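Local coordinates for possible substrate binding protein of ABC transporter system (Rhodopseudomonas palustris, PDB 3N0X) that probably binds branched-chain amino acids or related ligands and delivers them to an ABC importer, at residues A86-E94 / E113-R121; Y255-N266 / E318-M326. All coordinates share one frame; numbering follows the deposited sequence.

Overall arrangement
Following the chain from the N terminus, the first contact begins on helix 83-96. Interaction 1 sets it against 113-121, closing a loop of 18 residues that holds strand 100-102; segment 113-121 then runs into strand 119-121, the last parallel strand of the six-stranded mixed sheet. Much later, interaction 2 closes a longer, mostly helical loop: 255-266, which leads from strand 251-254 into helix 264-277, meets the hairpin 318-326 of the antiparallel sheet. The two contacts follow in series, neither nested nor crossed, with centres 26 Å apart and nearest atoms about 6 Å apart. H333 and Q334, next to strand 335-345, also bond to strand 119-121, connecting the two sheets.

Interaction 1. Residues A86-E94 / E113-R121; sequences ALADLPVAE and EKWNRYIFR
An Asx turn at N116 leads the chain into strand 119-121, the last parallel strand of the mixed sheet, and fastens it to helix 83-96 in the periplasmic-binding-protein fold. The amide of N116 works in two directions. Its OD1 accepts from Y118 N, while ND2 donates to L90 O over 3.1 Å, nearly in its own amide plane but from above the carbonyl plane, with an N-H...O angle of 150°. L90 O lies just before the helix kink at P91. With CG of N116 lodged between backbone N and carbonyl carbon (chi1 72°), the amide faces both partners. An alanine here would lose both bonds, and the turn would probably be less firmly held against the helix. Next to the bond to L90 O, L90 CD2 meets I119 CD1 at 3.7 Å, the two side chains crossing at about a right angle, and A93 CB lies 3.8 Å from the same I119 CD1. E94 CA approaches the Y118 ring obliquely, 3.6 Å from CD2, and A93 O lies over one face, offset toward the rim. A93 and I119 continue onto L100 of strand 100-102, whereas Y118 reaches T307 and E308 of helix 307-314.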
loop_
_atom_site.group_PDB
_atom_site.type_symbol
_atom_site.label_atom_id
_atom_site.label_comp_id
_atom_site.label_asym_id
_atom_site.label_seq_id
_atom_site.Cartn_x
_atom_site.Cartn_y
_atom_site.Cartn_z
ATOM N N ALA A 86 -11.114 9.271 -0.758
ATOM C CA ALA A 86 -10.211 9.812 0.255
ATOM C C ALA A 86 -9.778 11.237 -0.091
ATOM O O ALA A 86 -9.748 12.109 0.793
ATOM C CB ALA A 86 -9.004 8.888 0.441
ATOM N N LEU A 87 -9.463 11.486 -1.359
ATOM C CA LEU A 87 -9.055 12.838 -1.783
ATOM C C LEU A 87 -10.192 13.851 -1.553
ATOM O O LEU A 87 -9.955 14.975 -1.064
ATOM C CB LEU A 87 -8.633 12.815 -3.250
ATOM C CG LEU A 87 -7.244 12.292 -3.513
ATOM C CD1 LEU A 87 -7.125 11.699 -4.964
ATOM C CD2 LEU A 87 -6.181 13.422 -3.180
ATOM N N ALA A 88 -11.430 13.440 -1.827
ATOM C CA ALA A 88 -12.582 14.293 -1.595
ATOM C C ALA A 88 -12.779 14.593 -0.121
ATOM O O ALA A 88 -13.303 15.649 0.242
ATOM C CB ALA A 88 -13.879 13.659 -2.144
ATOM N N ASP A 89 -12.378 13.651 0.720
ATOM C CA ASP A 89 -12.558 13.785 2.159
ATOM C C ASP A 89 -11.539 14.692 2.857
ATOM O O ASP A 89 -11.798 15.136 3.965
ATOM C CB ASP A 89 -12.488 12.419 2.838
ATOM C CG ASP A 89 -13.637 11.526 2.507
ATOM O OD1 ASP A 89 -14.659 12.015 1.978
ATOM O OD2 ASP A 89 -13.462 10.291 2.711
ATOM N N LEU A 90 -10.380 14.931 2.240
ATOM C CA LEU A 90 -9.320 15.631 2.965
ATOM C C LEU A 90 -9.777 17.015 3.491
ATOM O O LEU A 90 -9.520 17.351 4.635
ATOM C CB LEU A 90 -8.046 15.750 2.128
ATOM C CG LEU A 90 -7.560 14.448 1.497
ATOM C CD1 LEU A 90 -6.248 14.740 0.716
ATOM C CD2 LEU A 90 -7.344 13.331 2.492
ATOM N N PRO A 91 -10.489 17.815 2.662
ATOM C CA PRO A 91 -10.922 19.134 3.148
ATOM C C PRO A 91 -11.917 19.066 4.302
ATOM O O PRO A 91 -12.029 20.026 5.072
ATOM C CB PRO A 91 -11.585 19.778 1.901
ATOM C CG PRO A 91 -11.067 19.027 0.788
ATOM C CD PRO A 91 -10.732 17.668 1.225
ATOM N N VAL A 92 -12.628 17.946 4.431
ATOM C CA VAL A 92 -13.566 17.757 5.543
ATOM C C VAL A 92 -12.832 17.669 6.885
ATOM O O VAL A 92 -13.281 18.203 7.900
ATOM C CB VAL A 92 -14.454 16.515 5.311
ATOM C CG1 VAL A 92 -15.431 16.335 6.454
ATOM C CG2 VAL A 92 -15.176 16.649 3.957
ATOM N N ALA A 93 -11.693 16.988 6.880
ATOM C CA ALA A 93 -10.864 16.945 8.068
ATOM C C ALA A 93 -10.436 18.344 8.497
ATOM O O ALA A 93 -10.553 18.711 9.663
ATOM C CB ALA A 93 -9.627 16.042 7.841
ATOM N N GLU A 94 -9.988 19.150 7.532
ATOM C CA GLU A 94 -9.572 20.507 7.826
ATOM C C GLU A 94 -10.754 21.345 8.317
ATOM O O GLU A 94 -10.608 22.107 9.277
ATOM C CB GLU A 94 -8.903 21.172 6.606
ATOM C CG GLU A 94 -8.476 22.618 6.863
ATOM C CD GLU A 94 -7.739 23.262 5.678
ATOM O OE1 GLU A 94 -6.804 22.653 5.145
ATOM O OE2 GLU A 94 -8.065 24.408 5.320
ATOM N N GLU A 113 0.196 17.285 -3.190
ATOM C CA GLU A 113 -0.443 18.525 -3.605
ATOM C C GLU A 113 -1.760 18.795 -2.889
ATOM O O GLU A 113 -2.139 19.952 -2.714
ATOM C CB GLU A 113 -0.715 18.478 -5.128
ATOM C CG GLU A 113 0.552 18.486 -5.998
ATOM N N LYS A 114 -2.448 17.728 -2.470
ATOM C CA LYS A 114 -3.785 17.873 -1.882
ATOM C C LYS A 114 -3.788 17.686 -0.370
ATOM O O LYS A 114 -4.836 17.696 0.279
ATOM C CB LYS A 114 -4.743 16.860 -2.520
ATOM C CG LYS A 114 -4.927 17.079 -4.006
ATOM C CD LYS A 114 -5.533 18.393 -4.325
ATOM C CE LYS A 114 -5.559 18.668 -5.821
ATOM N NZ LYS A 114 -6.026 20.072 -6.070
ATOM N N TRP A 115 -2.600 17.530 0.195
ATOM C CA TRP A 115 -2.450 17.324 1.628
ATOM C C TRP A 115 -2.834 18.559 2.463
ATOM O O TRP A 115 -2.745 19.699 2.005
ATOM C CB TRP A 115 -0.973 16.988 1.914
ATOM C CG TRP A 115 -0.600 16.818 3.317
ATOM C CD1 TRP A 115 -0.700 15.683 4.054
ATOM C CD2 TRP A 115 0.020 17.796 4.148
ATOM N NE1 TRP A 115 -0.204 15.907 5.320
ATOM C CE2 TRP A 115 0.229 17.198 5.407
ATOM C CE3 TRP A 115 0.358 19.143 3.976
ATOM C CZ2 TRP A 115 0.806 17.884 6.469
ATOM C CZ3 TRP A 115 0.920 19.838 5.051
ATOM C CH2 TRP A 115 1.151 19.187 6.273
ATOM N N ASN A 116 -3.269 18.297 3.682
ATOM C CA ASN A 116 -3.347 19.328 4.720
ATOM C C ASN A 116 -2.902 18.750 6.069
ATOM O O ASN A 116 -2.756 17.525 6.210
ATOM C CB ASN A 116 -4.728 19.972 4.772
ATOM C CG ASN A 116 -5.778 19.077 5.343
ATOM O OD1 ASN A 116 -5.712 18.698 6.521
ATOM N ND2 ASN A 116 -6.784 18.734 4.526
ATOM N N ARG A 117 -2.662 19.648 7.018
ATOM C CA ARG A 117 -2.065 19.297 8.304
ATOM C C ARG A 117 -2.837 18.278 9.149
ATOM O O ARG A 117 -2.279 17.698 10.066
ATOM C CB ARG A 117 -1.807 20.564 9.139
ATOM C CG ARG A 117 -3.072 21.261 9.586
ATOM C CD ARG A 117 -2.821 22.666 10.042
ATOM N NE ARG A 117 -1.970 22.682 11.230
ATOM C CZ ARG A 117 -2.408 22.554 12.474
ATOM N NH1 ARG A 117 -3.707 22.439 12.735
ATOM N NH2 ARG A 117 -1.543 22.545 13.485
ATOM N N TYR A 118 -4.118 18.092 8.867
ATOM C CA TYR A 118 -4.962 17.140 9.604
ATOM C C TYR A 118 -4.894 15.715 9.035
ATOM O O TYR A 118 -5.492 14.795 9.590
ATOM C CB TYR A 118 -6.426 17.632 9.579
ATOM C CG TYR A 118 -6.562 18.967 10.316
ATOM C CD1 TYR A 118 -6.711 19.006 11.682
ATOM C CD2 TYR A 118 -6.532 20.169 9.632
ATOM C CE1 TYR A 118 -6.796 20.194 12.376
ATOM C CE2 TYR A 118 -6.605 21.365 10.316
ATOM C CZ TYR A 118 -6.743 21.386 11.696
ATOM O OH TYR A 118 -6.833 22.560 12.437
ATOM N N ILE A 119 -4.175 15.562 7.939
ATOM C CA ILE A 119 -4.057 14.291 7.219
ATOM C C ILE A 119 -2.766 13.555 7.597
ATOM O O ILE A 119 -1.662 14.099 7.487
ATOM C CB ILE A 119 -4.094 14.517 5.671
ATOM C CG1 ILE A 119 -5.288 15.362 5.245
ATOM C CG2 ILE A 119 -4.047 13.149 4.905
ATOM C CD1 ILE A 119 -6.627 14.905 5.771
ATOM N N PHE A 120 -2.938 12.312 8.060
ATOM C CA PHE A 120 -1.848 11.371 8.241
ATOM C C PHE A 120 -2.181 10.152 7.375
ATOM O O PHE A 120 -3.305 9.965 6.927
ATOM C CB PHE A 120 -1.663 10.964 9.694
ATOM C CG PHE A 120 -1.119 12.058 10.586
ATOM C CD1 PHE A 120 -1.946 13.114 11.015
ATOM C CD2 PHE A 120 0.209 12.086 10.929
ATOM C CE1 PHE A 120 -1.429 14.112 11.823
ATOM C CE2 PHE A 120 0.712 13.074 11.742
ATOM C CZ PHE A 120 -0.095 14.088 12.180
ATOM N N ARG A 121 -1.184 9.329 7.095
ATOM C CA ARG A 121 -1.432 8.137 6.277
ATOM C C ARG A 121 -0.616 6.966 6.762
ATOM O O ARG A 121 0.607 7.026 6.753
ATOM C CB ARG A 121 -1.131 8.383 4.797
ATOM C CG ARG A 121 -1.286 7.080 3.990
ATOM C CD ARG A 121 -1.657 7.238 2.580
ATOM N NE ARG A 121 -0.780 8.129 1.823
ATOM C CZ ARG A 121 -1.057 8.492 0.563
ATOM N NH1 ARG A 121 -2.110 8.013 -0.023
ATOM N NH2 ARG A 121 -0.289 9.363 -0.089
#

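Interaction 2. Residues Y255-N266 / E318-M326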
loop_
_atom_site.group_PDB
_atom_site.type_symbol
_atom_site.label_atom_id
_atom_site.label_comp_id
_atom_site.label_asym_id
_atom_site.label_seq_id
_atom_site.Cartn_x
_atom_site.Cartn_y
_atom_site.Cartn_z
ATOM N N TYR A 255 4.011 -4.605 -0.666
ATOM C CA TYR A 255 3.632 -3.964 0.593
ATOM C C TYR A 255 3.532 -4.987 1.739
ATOM O O TYR A 255 3.828 -4.680 2.890
ATOM C CB TYR A 255 2.258 -3.274 0.372
ATOM C CG TYR A 255 1.472 -2.888 1.623
ATOM C CD1 TYR A 255 1.840 -1.811 2.436
ATOM C CD2 TYR A 255 0.344 -3.573 1.954
ATOM C CE1 TYR A 255 1.092 -1.460 3.559
ATOM C CE2 TYR A 255 -0.362 -3.273 3.100
ATOM C CZ TYR A 255 -0.015 -2.189 3.878
ATOM O OH TYR A 255 -0.773 -1.863 4.986
ATOM N N TYR A 256 3.059 -6.182 1.428
ATOM C CA TYR A 256 2.775 -7.198 2.427
ATOM C C TYR A 256 2.580 -8.568 1.785
ATOM O O TYR A 256 2.095 -8.683 0.668
ATOM C CB TYR A 256 1.507 -6.843 3.214
ATOM C CG TYR A 256 1.181 -7.767 4.398
ATOM C CD1 TYR A 256 1.861 -7.671 5.621
ATOM C CD2 TYR A 256 0.157 -8.705 4.300
ATOM C CE1 TYR A 256 1.518 -8.502 6.687
ATOM C CE2 TYR A 256 -0.185 -9.525 5.344
ATOM C CZ TYR A 256 0.533 -9.437 6.538
ATOM O OH TYR A 256 0.163 -10.275 7.568
ATOM N N TYR A 257 2.983 -9.604 2.514
ATOM C CA TYR A 257 2.588 -11.003 2.252
ATOM C C TYR A 257 2.622 -11.635 3.631
ATOM O O TYR A 257 3.600 -11.469 4.340
ATOM C CB TYR A 257 3.504 -11.706 1.239
ATOM C CG TYR A 257 3.105 -13.130 0.990
ATOM C CD1 TYR A 257 2.037 -13.418 0.164
ATOM C CD2 TYR A 257 3.762 -14.176 1.597
ATOM C CE1 TYR A 257 1.646 -14.730 -0.061
ATOM C CE2 TYR A 257 3.407 -15.480 1.376
ATOM C CZ TYR A 257 2.341 -15.756 0.564
ATOM O OH TYR A 257 1.967 -17.069 0.393
ATOM N N TYR A 258 1.558 -12.331 4.007
ATOM C CA TYR A 258 1.386 -12.775 5.390
ATOM C C TYR A 258 2.581 -13.518 5.981
ATOM O O TYR A 258 2.875 -13.360 7.160
ATOM C CB TYR A 258 0.107 -13.607 5.558
ATOM C CG TYR A 258 0.053 -14.912 4.788
ATOM C CD1 TYR A 258 -0.329 -14.940 3.451
ATOM C CD2 TYR A 258 0.345 -16.114 5.411
ATOM C CE1 TYR A 258 -0.394 -16.154 2.741
ATOM C CE2 TYR A 258 0.279 -17.327 4.716
ATOM C CZ TYR A 258 -0.086 -17.339 3.382
ATOM O OH TYR A 258 -0.121 -18.555 2.690
ATOM N N ASP A 259 3.242 -14.351 5.177
ATOM C CA ASP A 259 4.276 -15.235 5.716
ATOM C C ASP A 259 5.638 -14.583 5.715
ATOM O O ASP A 259 6.598 -15.191 6.167
ATOM C CB ASP A 259 4.328 -16.570 4.945
ATOM C CG ASP A 259 4.967 -17.719 5.757
ATOM O OD1 ASP A 259 4.658 -17.851 6.953
ATOM O OD2 ASP A 259 5.741 -18.522 5.177
ATOM N N ILE A 260 5.753 -13.331 5.235
ATOM C CA ILE A 260 7.068 -12.684 5.253
ATOM C C ILE A 260 7.485 -12.031 6.589
ATOM O O ILE A 260 8.544 -12.358 7.133
ATOM C CB ILE A 260 7.277 -11.718 4.061
ATOM C CG1 ILE A 260 7.380 -12.518 2.750
ATOM C CG2 ILE A 260 8.532 -10.866 4.223
ATOM C CD1 ILE A 260 7.592 -11.642 1.518
ATOM N N PRO A 261 6.674 -11.117 7.153
ATOM C CA PRO A 261 7.187 -10.432 8.343
ATOM C C PRO A 261 7.195 -11.353 9.551
ATOM O O PRO A 261 6.202 -12.053 9.821
ATOM C CB PRO A 261 6.192 -9.289 8.575
ATOM C CG PRO A 261 5.470 -9.138 7.211
ATOM C CD PRO A 261 5.404 -10.531 6.693
ATOM N N LYS A 262 8.334 -11.344 10.252
ATOM C CA LYS A 262 8.554 -12.147 11.436
ATOM C C LYS A 262 8.729 -11.207 12.621
ATOM O O LYS A 262 9.793 -10.600 12.870
ATOM C CB LYS A 262 9.779 -13.059 11.249
ATOM C CG LYS A 262 9.724 -13.961 10.049
ATOM C CD LYS A 262 8.540 -14.859 10.043
ATOM C CE LYS A 262 8.472 -15.704 8.795
ATOM N NZ LYS A 262 7.209 -16.488 8.710
ATOM N N ASN A 263 7.623 -10.999 13.306
ATOM C CA ASN A 263 7.593 -10.170 14.475
ATOM C C ASN A 263 6.356 -10.601 15.281
ATOM O O ASN A 263 5.477 -11.258 14.740
ATOM C CB ASN A 263 7.578 -8.690 14.119
ATOM C CG ASN A 263 6.333 -8.286 13.341
ATOM O OD1 ASN A 263 5.217 -8.291 13.891
ATOM N ND2 ASN A 263 6.515 -7.973 12.072
ATOM N N PRO A 264 6.315 -10.266 16.574
ATOM C CA PRO A 264 5.260 -10.763 17.441
ATOM C C PRO A 264 3.857 -10.349 17.008
ATOM O O PRO A 264 2.915 -11.075 17.239
ATOM C CB PRO A 264 5.609 -10.149 18.797
ATOM C CG PRO A 264 7.085 -10.030 18.779
ATOM C CD PRO A 264 7.411 -9.655 17.348
ATOM N N ILE A 265 3.740 -9.168 16.423
ATOM C CA ILE A 265 2.449 -8.669 16.030
ATOM C C ILE A 265 1.956 -9.478 14.864
ATOM O O ILE A 265 0.816 -9.941 14.886
ATOM C CB ILE A 265 2.505 -7.181 15.677
ATOM C CG1 ILE A 265 2.934 -6.394 16.928
ATOM C CG2 ILE A 265 1.174 -6.735 15.184
ATOM C CD1 ILE A 265 2.657 -4.870 16.839
ATOM N N ASN A 266 2.756 -9.584 13.816
ATOM C CA ASN A 266 2.331 -10.364 12.657
ATOM C C ASN A 266 2.093 -11.842 12.995
ATOM O O ASN A 266 1.200 -12.481 12.453
ATOM C CB ASN A 266 3.277 -10.242 11.462
ATOM C CG ASN A 266 2.597 -10.647 10.173
ATOM O OD1 ASN A 266 1.497 -10.146 9.868
ATOM N ND2 ASN A 266 3.241 -11.539 9.410
ATOM N N GLU A 318 6.958 7.048 15.993
ATOM C CA GLU A 318 7.120 5.622 15.668
ATOM C C GLU A 318 5.986 4.805 16.269
ATOM O O GLU A 318 5.463 5.138 17.345
ATOM C CB GLU A 318 8.446 5.105 16.207
ATOM C CG GLU A 318 9.651 5.831 15.664
ATOM C CD GLU A 318 10.999 5.159 16.008
ATOM O OE1 GLU A 318 11.023 4.231 16.854
ATOM O OE2 GLU A 318 12.028 5.583 15.416
ATOM N N PHE A 319 5.549 3.759 15.552
ATOM C CA PHE A 319 4.597 2.849 16.099
ATOM C C PHE A 319 4.811 1.447 15.529
ATOM O O PHE A 319 5.353 1.308 14.429
ATOM C CB PHE A 319 3.150 3.342 15.860
ATOM C CG PHE A 319 2.801 3.633 14.419
ATOM C CD1 PHE A 319 3.263 4.785 13.793
ATOM C CD2 PHE A 319 1.962 2.780 13.702
ATOM C CE1 PHE A 319 2.941 5.077 12.507
ATOM C CE2 PHE A 319 1.645 3.034 12.396
ATOM C CZ PHE A 319 2.144 4.184 11.757
ATOM N N ASP A 320 4.372 0.450 16.277
ATOM C CA ASP A 320 4.584 -0.951 15.926
ATOM C C ASP A 320 3.373 -1.464 15.156
ATOM O O ASP A 320 2.213 -1.098 15.428
ATOM C CB ASP A 320 4.784 -1.793 17.191
ATOM C CG ASP A 320 6.014 -1.418 17.957
ATOM O OD1 ASP A 320 7.063 -1.157 17.314
ATOM O OD2 ASP A 320 5.908 -1.428 19.207
ATOM N N THR A 321 3.653 -2.292 14.144
ATOM C CA THR A 321 2.614 -2.790 13.251
ATOM C C THR A 321 2.931 -4.246 12.849
ATOM O O THR A 321 4.011 -4.763 13.178
ATOM C CB THR A 321 2.540 -1.951 11.948
ATOM O OG1 THR A 321 3.643 -2.290 11.125
ATOM C CG2 THR A 321 2.532 -0.434 12.211
ATOM N N PRO A 322 2.028 -4.900 12.088
ATOM C CA PRO A 322 2.417 -6.214 11.578
ATOM C C PRO A 322 3.613 -6.207 10.641
ATOM O O PRO A 322 4.167 -7.266 10.344
ATOM C CB PRO A 322 1.166 -6.687 10.785
ATOM C CG PRO A 322 0.021 -5.930 11.442
ATOM C CD PRO A 322 0.609 -4.607 11.800
ATOM N N LYS A 323 3.974 -5.030 10.130
ATOM C CA LYS A 323 5.145 -4.864 9.300
ATOM C C LYS A 323 6.360 -4.344 10.076
ATOM O O LYS A 323 7.335 -3.830 9.487
ATOM C CB LYS A 323 4.837 -3.908 8.143
ATOM C CG LYS A 323 3.792 -4.378 7.145
ATOM C CD LYS A 323 3.552 -3.390 6.000
ATOM C CE LYS A 323 4.830 -2.912 5.417
ATOM N NZ LYS A 323 4.697 -2.219 4.110
ATOM N N GLY A 324 6.308 -4.451 11.399
ATOM C CA GLY A 324 7.333 -3.921 12.261
ATOM C C GLY A 324 7.131 -2.423 12.411
ATOM O O GLY A 324 6.001 -1.916 12.354
ATOM N N LYS A 325 8.227 -1.713 12.542
ATOM C CA LYS A 325 8.187 -0.293 12.861
ATOM C C LYS A 325 7.712 0.549 11.684
ATOM O O LYS A 325 8.217 0.399 10.580
ATOM C CB LYS A 325 9.583 0.182 13.257
ATOM C CG LYS A 325 9.614 1.633 13.736
HETATM N N MSE A 326 6.782 1.454 11.944
HETATM C CA MSE A 326 6.420 2.524 10.998
HETATM C C MSE A 326 6.707 3.860 11.700
HETATM O O MSE A 326 6.773 3.908 12.911
HETATM C CB MSE A 326 4.973 2.443 10.558
HETATM C CG MSE A 326 4.657 1.262 9.677
HETATM SE SE MSE A 326 2.967 1.491 8.862
HETATM C CE MSE A 326 2.827 -0.222 8.100
#
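Two hydrogen bonds cross between 255-266 and the hairpin 318-326, each from a side chain to a backbone carbonyl. N263 ND2 donates to P322 O at 3.0 Å, almost perfectly straight (179°) and within its own amide plane, but from above the plane of that carbonyl. K323 NZ reaches Y255 O at 2.9 Å, on a lone pair in the carbonyl plane; S338 O and Q337 OE1 of strand 335-345 also hold this ammonium. CD of K323 lies over one face of the Y255 ring, and the bend at chi3 (47°) then turns CE and NZ to the Y255 carbonyl. N263 is also the N-cap of helix 264-277: OD1 caps the helix through N266 N at 2.8 Å, while ND2 of the same amide holds the beta-hairpin, whose type I turn from T321 to G324 carries an ST turn at T321. The buried amide of N266 takes a bond from Y256 OH at OD1 and gives ND2 to Y258 O and P261 O; N266 CB lies 3.3 Å from P322 O. Apolar packing fills in around these bonds. I265 CG2 sits 4.0 Å from P322 CG, and I265 CD1 reaches D320 CB at 3.8 Å. F289 of helix 283-302 touches both I265 and P322.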